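PDB 4ZU2: putative isohexenylglutaconyl-CoA hydratase, which probably hydrates isohexenylglutaconyl-CoA in the breakdown of acyclic terpenoids such as citronellate, as a member of the crotonase family. Local coordinates for residues A208-A213 against G244-E249; T251-F254 against K259-W262. All blocks are in the same frame, centred on the assembly; numbering follows the deposited sequence.

Contact 1: A208-A213 against G244-E249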
loop_
_atom_site.group_PDB
_atom_site.type_symbol
_atom_site.label_atom_id
_atom_site.label_comp_id
_atom_site.label_asym_id
_atom_site.label_seq_id
_atom_site.Cartn_x
_atom_site.Cartn_y
_atom_site.Cartn_z
ATOM N N ALA A 208 22.792 1.242 14.268
ATOM C CA ALA A 208 23.912 0.325 13.951
ATOM C C ALA A 208 23.825 -0.243 12.522
ATOM O O ALA A 208 22.728 -0.468 11.995
ATOM C CB ALA A 208 23.957 -0.837 14.969
ATOM N N PRO A 209 24.974 -0.506 11.897
ATOM C CA PRO A 209 24.970 -0.963 10.504
ATOM C C PRO A 209 24.584 -2.438 10.245
ATOM O O PRO A 209 23.919 -2.735 9.261
ATOM C CB PRO A 209 26.408 -0.692 10.041
ATOM C CG PRO A 209 27.217 -0.524 11.283
ATOM C CD PRO A 209 26.289 0.022 12.308
ATOM N N ASN A 210 25.006 -3.363 11.082
ATOM C CA ASN A 210 24.542 -4.731 10.909
ATOM C C ASN A 210 23.068 -4.871 11.263
ATOM O O ASN A 210 22.359 -5.638 10.613
ATOM C CB ASN A 210 25.389 -5.718 11.686
ATOM C CG ASN A 210 26.820 -5.698 11.255
ATOM O OD1 ASN A 210 27.218 -6.399 10.322
ATOM N ND2 ASN A 210 27.606 -4.874 11.911
ATOM N N ALA A 211 22.597 -4.102 12.241
ATOM C CA ALA A 211 21.181 -4.126 12.609
ATOM C C ALA A 211 20.341 -3.608 11.479
ATOM O O ALA A 211 19.326 -4.218 11.137
ATOM C CB ALA A 211 20.887 -3.277 13.903
ATOM N N ASN A 212 20.732 -2.451 10.929
ATOM C CA ASN A 212 19.994 -1.850 9.819
ATOM C C ASN A 212 19.933 -2.834 8.636
ATOM O O ASN A 212 18.871 -3.086 8.076
ATOM C CB ASN A 212 20.643 -0.526 9.376
ATOM C CG ASN A 212 19.921 0.701 9.897
ATOM O OD1 ASN A 212 18.974 0.611 10.696
ATOM N ND2 ASN A 212 20.349 1.874 9.421
ATOM N N ALA A 213 21.084 -3.408 8.301
ATOM C CA ALA A 213 21.188 -4.324 7.184
ATOM C C ALA A 213 20.212 -5.525 7.315
ATOM O O ALA A 213 19.380 -5.746 6.444
ATOM C CB ALA A 213 22.612 -4.790 7.060
ATOM N N GLY A 244 25.082 -10.452 19.507
ATOM C CA GLY A 244 26.233 -10.132 18.690
ATOM C C GLY A 244 26.913 -8.880 19.209
ATOM O O GLY A 244 26.407 -8.185 20.112
ATOM N N ALA A 245 28.073 -8.572 18.642
ATOM C CA ALA A 245 28.895 -7.518 19.204
ATOM C C ALA A 245 28.399 -6.209 18.646
ATOM O O ALA A 245 29.140 -5.528 17.965
ATOM C CB ALA A 245 30.375 -7.739 18.860
ATOM N N GLU A 246 27.132 -5.888 18.911
ATOM C CA GLU A 246 26.476 -4.692 18.385
ATOM C C GLU A 246 25.190 -4.503 19.195
ATOM O O GLU A 246 24.889 -3.413 19.703
ATOM C CB GLU A 246 26.193 -4.825 16.869
ATOM C CG GLU A 246 26.022 -3.480 16.142
ATOM C CD GLU A 246 25.625 -3.595 14.653
ATOM O OE1 GLU A 246 24.566 -4.179 14.356
ATOM O OE2 GLU A 246 26.340 -3.038 13.784
ATOM N N GLY A 247 24.440 -5.586 19.333
ATOM C CA GLY A 247 23.251 -5.579 20.146
ATOM C C GLY A 247 23.638 -5.533 21.617
ATOM O O GLY A 247 22.956 -4.922 22.437
ATOM N N SER A 248 24.749 -6.165 21.953
ATOM C CA SER A 248 25.270 -6.060 23.306
ATOM C C SER A 248 25.825 -4.631 23.605
ATOM O O SER A 248 25.406 -4.035 24.585
ATOM C CB SER A 248 26.296 -7.156 23.558
ATOM O OG SER A 248 27.523 -6.844 22.945
ATOM N N GLU A 249 26.712 -4.070 22.766
ATOM C CA GLU A 249 27.099 -2.629 22.889
ATOM C C GLU A 249 25.911 -1.682 22.903
ATOM O O GLU A 249 25.864 -0.724 23.672
ATOM C CB GLU A 249 28.017 -2.184 21.764
ATOM C CG GLU A 249 28.143 -0.669 21.569
ATOM C CD GLU A 249 28.868 0.062 22.696
ATOM O OE1 GLU A 249 29.565 -0.600 23.481
ATOM O OE2 GLU A 249 28.761 1.310 22.772
#
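Glu246 reaches across to Ala208, Asn210 and Ala211, where helix 209-221 begins, inside the C-terminal helical region of this crotonase-fold chain. The residue sits at the N-cap position of its own helix, 247-255, yet its carboxylate accepts N-H groups at the N-terminal end of helix 209-221, whose own N-cap position is Ala208. From CB the chain heads toward the 208-213 segment. With CG anti to the backbone N (chi1 -158°) and CD continuing nearly straight, it stays extended across the gap. Glu246 CG lies 3.6 Å from Ala208 CB, and one bond further on Glu246 CD comes to 3.2 Å from the same methyl, which sits over one face of the carboxylate, a tight fit. At the tip, OE1 takes a weak, strongly bent bond from Ala211 N and also touches CB of Asn210. OE2 carries two firmer bonds, both from Asn210. The backbone N of Asn210 meets the syn lone pair of Glu246 OE2 at 3.0 Å. The N-terminal end of the helix dipole probably favours the negative charge here. Ala208 and Ala211 also pack on Gly143 of a second subunit. The side-chain ND2 of Asn210 reaches Glu246 OE2 from the carboxylate face opposite the Ala208 methyl at 2.9 Å, almost straight at 167°, while the oxygen stays close to the plane of the amide.

Contact 2: T251-F254 against K259-W262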
loop_
_atom_site.group_PDB
_atom_site.type_symbol
_atom_site.label_atom_id
_atom_site.label_comp_id
_atom_site.label_asym_id
_atom_site.label_seq_id
_atom_site.Cartn_x
_atom_site.Cartn_y
_atom_site.Cartn_z
ATOM N N THR A 251 22.584 -2.284 23.676
ATOM C CA THR A 251 21.702 -2.413 24.866
ATOM C C THR A 251 22.414 -1.978 26.146
ATOM O O THR A 251 21.800 -1.613 27.152
ATOM C CB THR A 251 21.241 -3.856 25.032
ATOM O OG1 THR A 251 22.389 -4.716 25.030
ATOM C CG2 THR A 251 20.276 -4.243 23.893
ATOM N N LEU A 252 23.733 -2.020 26.092
ATOM C CA LEU A 252 24.564 -1.520 27.168
ATOM C C LEU A 252 24.529 0.007 27.234
ATOM O O LEU A 252 24.148 0.570 28.250
ATOM C CB LEU A 252 26.000 -2.016 26.980
ATOM C CG LEU A 252 26.770 -2.142 28.291
ATOM C CD1 LEU A 252 26.118 -3.257 29.120
ATOM C CD2 LEU A 252 28.259 -2.417 28.029
ATOM N N ALA A 253 24.942 0.669 26.152
ATOM C CA ALA A 253 24.840 2.126 26.042
ATOM C C ALA A 253 23.496 2.608 26.562
ATOM O O ALA A 253 23.384 3.679 27.141
ATOM C CB ALA A 253 25.012 2.547 24.594
ATOM N N PHE A 254 22.473 1.795 26.358
ATOM C CA PHE A 254 21.121 2.127 26.769
ATOM C C PHE A 254 20.935 2.075 28.301
ATOM O O PHE A 254 20.341 2.993 28.890
ATOM C CB PHE A 254 20.154 1.170 26.052
ATOM C CG PHE A 254 18.699 1.338 26.436
ATOM C CD1 PHE A 254 18.052 2.549 26.289
ATOM C CD2 PHE A 254 17.981 0.258 26.920
ATOM C CE1 PHE A 254 16.728 2.688 26.639
ATOM C CE2 PHE A 254 16.653 0.390 27.263
ATOM C CZ PHE A 254 16.027 1.606 27.128
ATOM N N LYS A 259 25.695 7.184 24.421
ATOM C CA LYS A 259 25.524 6.883 23.040
ATOM C C LYS A 259 26.278 5.578 22.817
ATOM O O LYS A 259 27.361 5.393 23.376
ATOM C CB LYS A 259 26.109 8.041 22.213
ATOM C CG LYS A 259 27.637 8.144 22.398
ATOM C CD LYS A 259 28.325 9.454 21.904
ATOM C CE LYS A 259 27.814 10.837 22.355
ATOM N NZ LYS A 259 28.972 11.803 22.171
ATOM N N PRO A 260 25.711 4.648 22.017
ATOM C CA PRO A 260 26.538 3.520 21.565
ATOM C C PRO A 260 27.636 4.057 20.649
ATOM O O PRO A 260 27.532 5.177 20.170
ATOM C CB PRO A 260 25.550 2.635 20.804
ATOM C CG PRO A 260 24.492 3.572 20.331
ATOM C CD PRO A 260 24.376 4.631 21.398
ATOM N N VAL A 261 28.676 3.281 20.410
ATOM C CA VAL A 261 29.839 3.830 19.742
ATOM C C VAL A 261 29.553 4.326 18.321
ATOM O O VAL A 261 30.038 5.398 17.947
ATOM C CB VAL A 261 31.045 2.848 19.746
ATOM C CG1 VAL A 261 30.708 1.552 19.037
ATOM C CG2 VAL A 261 32.278 3.523 19.171
ATOM N N TRP A 262 28.766 3.563 17.555
ATOM C CA TRP A 262 28.431 3.937 16.183
ATOM C C TRP A 262 27.798 5.292 16.180
ATOM O O TRP A 262 27.928 5.986 15.219
ATOM C CB TRP A 262 27.487 2.940 15.483
ATOM C CG TRP A 262 26.197 2.657 16.255
ATOM C CD1 TRP A 262 25.075 3.435 16.305
ATOM C CD2 TRP A 262 25.931 1.520 17.084
ATOM N NE1 TRP A 262 24.128 2.847 17.099
ATOM C CE2 TRP A 262 24.634 1.672 17.598
ATOM C CE3 TRP A 262 26.668 0.404 17.452
ATOM C CZ2 TRP A 262 24.065 0.749 18.469
ATOM C CZ3 TRP A 262 26.075 -0.536 18.309
ATOM C CH2 TRP A 262 24.800 -0.352 18.797
#
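Ala253, in helix 247-255, and Pro260, on the chain returning from that helix, bring their CA atoms to 5.0 Å, an approach that the small alanine side chain permits. The methyl of Ala253 points at the returning chain and meets more backbone than side chain: Ala253 CB is 3.4 Å from Pro260 N and 3.7 Å from Lys259 C, so it lies against the peptide link between them. It also touches the pyrrolidine ring, with Ala253 CB 3.8 Å from Pro260 CB and a slightly longer approach to Pro260 CD. This is the C-terminal tail of the crotonase fold turning back along its last helix; just past the proline it enters a short 3-10 turn at Val261 and Trp262. On the tail side, Pro260 CB rests on one face of the Trp262 indole, 3.3 Å above the ring plane and displaced toward the rim. A chi1 of 54° tucks CG between the backbone N and the carbonyl carbon of Trp262, folding the indole back over the proline. Trp262 NE1 is hydrogen-bonded to Arg206 O, and both Pro260 and Trp262 pack on Ser141 of a second subunit.

Both contacts hold helix 247-255, contact 1 at its start and contact 2 nearer its end, and their centres lie about 10 Å apart. Each is partly buried, well out from the chain's centre, and each touches the second subunit. Their chemistry differs: contact 1 joins a carboxylate to N-H donors of another helix, whereas contact 2 sets an alanine methyl against the Lys259-Pro260 peptide and the proline ring, a few residues further along the chain. Trp262 connects them, since its indole also touches Ala208 and Glu246, with Trp262 CH2 3.2 Å from Glu246 O. Glu249 makes a second link through a weak hydrogen bond from Val261 N to its OE2, which also forms a salt bridge with Arg258.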